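Local coordinates for cellulosomal scaffoldin anchoring protein C (Acetivibrio cellulolyticus, PDB 4UYP), which binds the dockerin of the adaptor scaffoldin ScaB through its third cohesin, a type I interaction that attaches the multienzyme cellulosome to the bacterial cell surface, at the interface of chains A and C and the interface of chains A and B. Sequence-based numbering; all coordinates share one arbitrary frame. Chains: chain A/B, Cellulosomal scaffoldin anchoring protein C; chain C, Cellulosomal scaffoldin adaptor protein B.

Contact 1: the interface of chains A and C. Residues chain A 33-35, 75-76, 78; chain C 22, 25-26, 51, 54.
Strands 33-39 and 72-78 of the chain A cohesin take up two helices of the chain C dockerin, 15-26 and 51-61, in the type I interface through which ScaC binds ScaB. C:Ile51, at the start of the second helix, lies over the strands and uses two branches. C:Ile51 CG2 rests 3.7 Å from the backbone carbonyl carbon A:Leu34 C. With CG1 anti to the backbone N (chi1 -167°), the other arm runs toward strand 72-78 and brings C:Ile51 CD1 to 3.8 Å from A:Thr76 CG2. A:Thr76 CG2 also meets C:Leu26 CD2 at 3.7 Å, the two side chains crossing at about a right angle, while A:Thr76 OG1 faces the aliphatic CG and CD of C:Arg22. On strand 33-39, A:Ser35 CB packs against C:Val25 CG1 at 3.6 Å, and its hydroxyl OG reaches the C:Ile51 backbone N through a water.

A salt bridge closes the strand 72-78 side. C:Arg22 bends at chi3, and C:Arg22 NH1 donates to A:Glu78 OE1 at 2.7 Å and 159° at the hydrogen. The acceptor lies in the guanidinium plane and uses its syn lone pair, yet the carboxylate is turned 71° from that plane. A:Glu78 OE2 faces C:Ala54 CB at 3.8 Å. The site therefore spans two strands on one face of the cohesin beta-sandwich, with both dockerin helices laid against it.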
# COMPACT_ATOMS: atom_id res chain seq x y z
N ALA A 33 -7.74 -19.54 -0.79
CA ALA A 33 -7.96 -18.24 -1.46
C ALA A 33 -6.96 -17.26 -0.92
O ALA A 33 -6.60 -17.36 0.28
CB ALA A 33 -9.31 -17.71 -1.21
N LEU A 34 -6.43 -16.39 -1.78
CA LEU A 34 -5.53 -15.36 -1.25
C LEU A 34 -5.61 -14.19 -2.19
O LEU A 34 -5.94 -14.32 -3.40
CB LEU A 34 -4.09 -15.87 -1.09
CG LEU A 34 -3.31 -16.13 -2.42
CD1 LEU A 34 -2.40 -14.96 -2.74
CD2 LEU A 34 -2.49 -17.44 -2.45
N SER A 35 -5.22 -13.02 -1.68
CA SER A 35 -4.86 -11.91 -2.54
C SER A 35 -3.51 -11.41 -2.12
O SER A 35 -3.10 -11.48 -0.93
CB SER A 35 -5.86 -10.82 -2.47
OG SER A 35 -5.89 -10.16 -1.13
N MET A 75 -2.61 -9.76 -7.30
CA MET A 75 -2.87 -11.11 -7.79
C MET A 75 -3.84 -11.77 -6.86
O MET A 75 -3.78 -11.55 -5.58
CB MET A 75 -1.60 -11.87 -7.69
CG MET A 75 -0.55 -11.33 -8.71
SD MET A 75 1.18 -11.26 -8.08
CE MET A 75 1.10 -9.57 -7.38
N THR A 76 -4.72 -12.59 -7.36
CA THR A 76 -5.59 -13.43 -6.52
C THR A 76 -5.46 -14.90 -6.91
O THR A 76 -5.26 -15.24 -8.08
CB THR A 76 -7.07 -13.02 -6.51
OG1 THR A 76 -7.58 -13.04 -7.85
CG2 THR A 76 -7.17 -11.61 -6.07
N GLU A 78 -7.99 -18.41 -6.22
CA GLU A 78 -9.22 -18.98 -5.72
C GLU A 78 -9.20 -20.44 -6.16
O GLU A 78 -9.39 -20.74 -7.36
CB GLU A 78 -10.45 -18.26 -6.22
CG GLU A 78 -10.49 -16.73 -5.91
CD GLU A 78 -11.45 -15.97 -6.89
OE1 GLU A 78 -11.11 -15.96 -8.13
OE2 GLU A 78 -12.43 -15.38 -6.26
N ARG C 22 -13.89 -9.70 -6.59
CA ARG C 22 -12.47 -9.97 -6.88
C ARG C 22 -11.89 -8.70 -7.59
O ARG C 22 -10.74 -8.34 -7.26
CB ARG C 22 -12.41 -11.20 -7.78
CG ARG C 22 -10.98 -11.51 -8.18
CD ARG C 22 -10.95 -12.79 -8.97
NE ARG C 22 -11.62 -12.73 -10.27
CZ ARG C 22 -12.06 -13.80 -10.94
NH1 ARG C 22 -12.05 -14.98 -10.44
NH2 ARG C 22 -12.58 -13.43 -12.16
N VAL C 25 -10.98 -6.27 -4.90
CA VAL C 25 -9.76 -6.66 -4.18
C VAL C 25 -8.54 -6.42 -5.05
O VAL C 25 -7.48 -5.99 -4.53
CB VAL C 25 -9.90 -8.14 -3.76
CG1 VAL C 25 -8.61 -8.65 -3.17
CG2 VAL C 25 -11.07 -8.29 -2.75
N LEU C 26 -8.62 -6.72 -6.34
CA LEU C 26 -7.52 -6.49 -7.26
C LEU C 26 -7.22 -5.00 -7.49
O LEU C 26 -6.09 -4.71 -7.97
CB LEU C 26 -7.83 -7.10 -8.65
CG LEU C 26 -7.74 -8.63 -8.70
CD1 LEU C 26 -8.37 -9.12 -9.99
CD2 LEU C 26 -6.28 -9.11 -8.62
N ILE C 51 -10.66 -11.13 -0.11
CA ILE C 51 -10.81 -12.15 -1.16
C ILE C 51 -11.75 -13.29 -0.74
O ILE C 51 -12.41 -13.87 -1.61
CB ILE C 51 -9.44 -12.72 -1.58
CG1 ILE C 51 -9.54 -13.52 -2.87
CG2 ILE C 51 -8.79 -13.48 -0.46
CD1 ILE C 51 -10.15 -12.89 -4.12
N ALA C 54 -15.28 -12.80 -1.87
CA ALA C 54 -15.50 -13.23 -3.26
C ALA C 54 -15.68 -14.73 -3.40
O ALA C 54 -16.65 -15.16 -4.10
CB ALA C 54 -14.33 -12.81 -4.14
O HOH W 1 -8.05 -9.95 0.54

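Contact 2: the interface of chains A and B. Residues chain A 128, 130; chain B 41, 44, 105, 108.
A:Glu128 and B:Lys44 reach toward each other tip to tip, joining by a salt bridge two copies of the type I cohesin domain in the deposited assembly, a pairing that may come from the crystal. The glutamate is fully stretched, CG anti to the backbone N (chi1 -172°), which carries its carboxylate out from the short strand 127-128. B:Lys44, from a loop, delivers NZ to A:Glu128 OE1 at 2.8 Å, on the syn side but 23° out of the carboxylate plane. B:Lys44 NZ also gives a hydrogen bond to B:Asp41 OD2 within its own chain at 2.9 Å, again on the syn side of the carboxylate, so two acids share one lysine.

Those acids also face each other tip to tip, their planes moderately inclined, with A:Glu128 OE2 and B:Asp41 OD2 separated by 4.0 Å. A water bound to both oxygens bridges them, and B:Lys44 may offset the repulsion between the two carboxylates.

A:Lys130 and B:Glu108 are arranged quite differently: they lie alongside, pointing the same way. A:Lys130 CB packs against B:Glu108 CG at 3.7 Å, and a bend at chi3 turns the far end of the lysine toward the carboxylate. A:Lys130 NZ donates to B:Glu108 OE2 at 2.8 Å from above the carboxylate plane, 40° out of it. B:Lys44 passes A:Lys130 at about a right angle, with B:Lys44 CE 3.9 Å from A:Lys130 CD; the aliphatic stems touch while their ammonium ends go to different acids.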
# COMPACT_ATOMS: atom_id res chain seq x y z
N GLU A 128 -9.29 -17.68 8.13
CA GLU A 128 -8.13 -16.92 7.62
C GLU A 128 -6.82 -17.42 8.24
O GLU A 128 -6.78 -17.93 9.42
CB GLU A 128 -8.27 -15.46 8.01
CG GLU A 128 -7.22 -14.51 7.38
CD GLU A 128 -7.44 -13.05 7.76
OE1 GLU A 128 -8.33 -12.64 8.53
OE2 GLU A 128 -6.57 -12.28 7.19
N LYS A 130 -3.86 -16.25 9.86
CA LYS A 130 -3.73 -14.95 10.57
C LYS A 130 -2.29 -14.79 11.13
O LYS A 130 -2.15 -13.75 11.85
CB LYS A 130 -4.87 -14.59 11.58
CG LYS A 130 -6.23 -14.49 10.85
CD LYS A 130 -7.38 -14.36 11.82
CE LYS A 130 -7.53 -15.69 12.60
NZ LYS A 130 -8.68 -15.36 13.54
N ASP B 41 -3.96 -4.27 8.02
CA ASP B 41 -5.28 -4.83 7.89
C ASP B 41 -6.30 -4.24 8.77
O ASP B 41 -6.12 -4.34 10.00
CB ASP B 41 -5.21 -6.40 8.07
CG ASP B 41 -6.58 -7.03 7.94
OD1 ASP B 41 -7.64 -6.46 8.20
OD2 ASP B 41 -6.50 -8.32 7.88
N LYS B 44 -7.95 -5.87 11.74
CA LYS B 44 -7.10 -6.37 12.81
C LYS B 44 -6.67 -5.27 13.75
O LYS B 44 -6.66 -5.44 14.96
CB LYS B 44 -5.79 -7.04 12.24
CG LYS B 44 -6.13 -8.24 11.26
CD LYS B 44 -6.96 -9.33 11.92
CE LYS B 44 -7.04 -10.59 11.02
NZ LYS B 44 -7.66 -10.23 9.76
N LYS B 105 -7.17 -13.04 18.15
CA LYS B 105 -6.83 -14.27 18.84
C LYS B 105 -5.35 -14.27 19.08
O LYS B 105 -4.53 -13.76 18.31
CB LYS B 105 -7.21 -15.53 18.06
CG LYS B 105 -8.67 -15.51 17.58
CD LYS B 105 -9.60 -15.68 18.72
CE LYS B 105 -10.89 -16.37 18.23
NZ LYS B 105 -11.87 -16.27 19.35
N GLU B 108 -1.98 -14.30 16.47
CA GLU B 108 -2.11 -13.57 15.19
C GLU B 108 -0.95 -12.60 15.06
O GLU B 108 -0.39 -12.04 16.08
CB GLU B 108 -3.42 -12.83 15.16
CG GLU B 108 -4.62 -13.80 15.16
CD GLU B 108 -6.00 -13.14 15.07
OE1 GLU B 108 -6.17 -12.08 14.60
OE2 GLU B 108 -6.94 -13.92 15.23
O HOH W 2 -4.42 -9.88 6.84

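The centres of contact 1 and contact 2, taken over their C-alpha atoms, lie about 17 Å apart, and the residues described for the two sites do not overlap. Contact 1 uses strands 33-39 and 72-78 of chain A, whereas contact 2 uses strand 127-128 and the loop residue A:Lys130, so one cohesin meets its dockerin and a second cohesin through different surfaces. Contact 1 is the cohesin-dockerin recognition of ScaC by ScaB. Contact 2 has a two-fold twin and joins two such complexes in the deposited assembly of two cohesins and two dockerins; the structure alone does not show whether that pairing occurs outside the crystal.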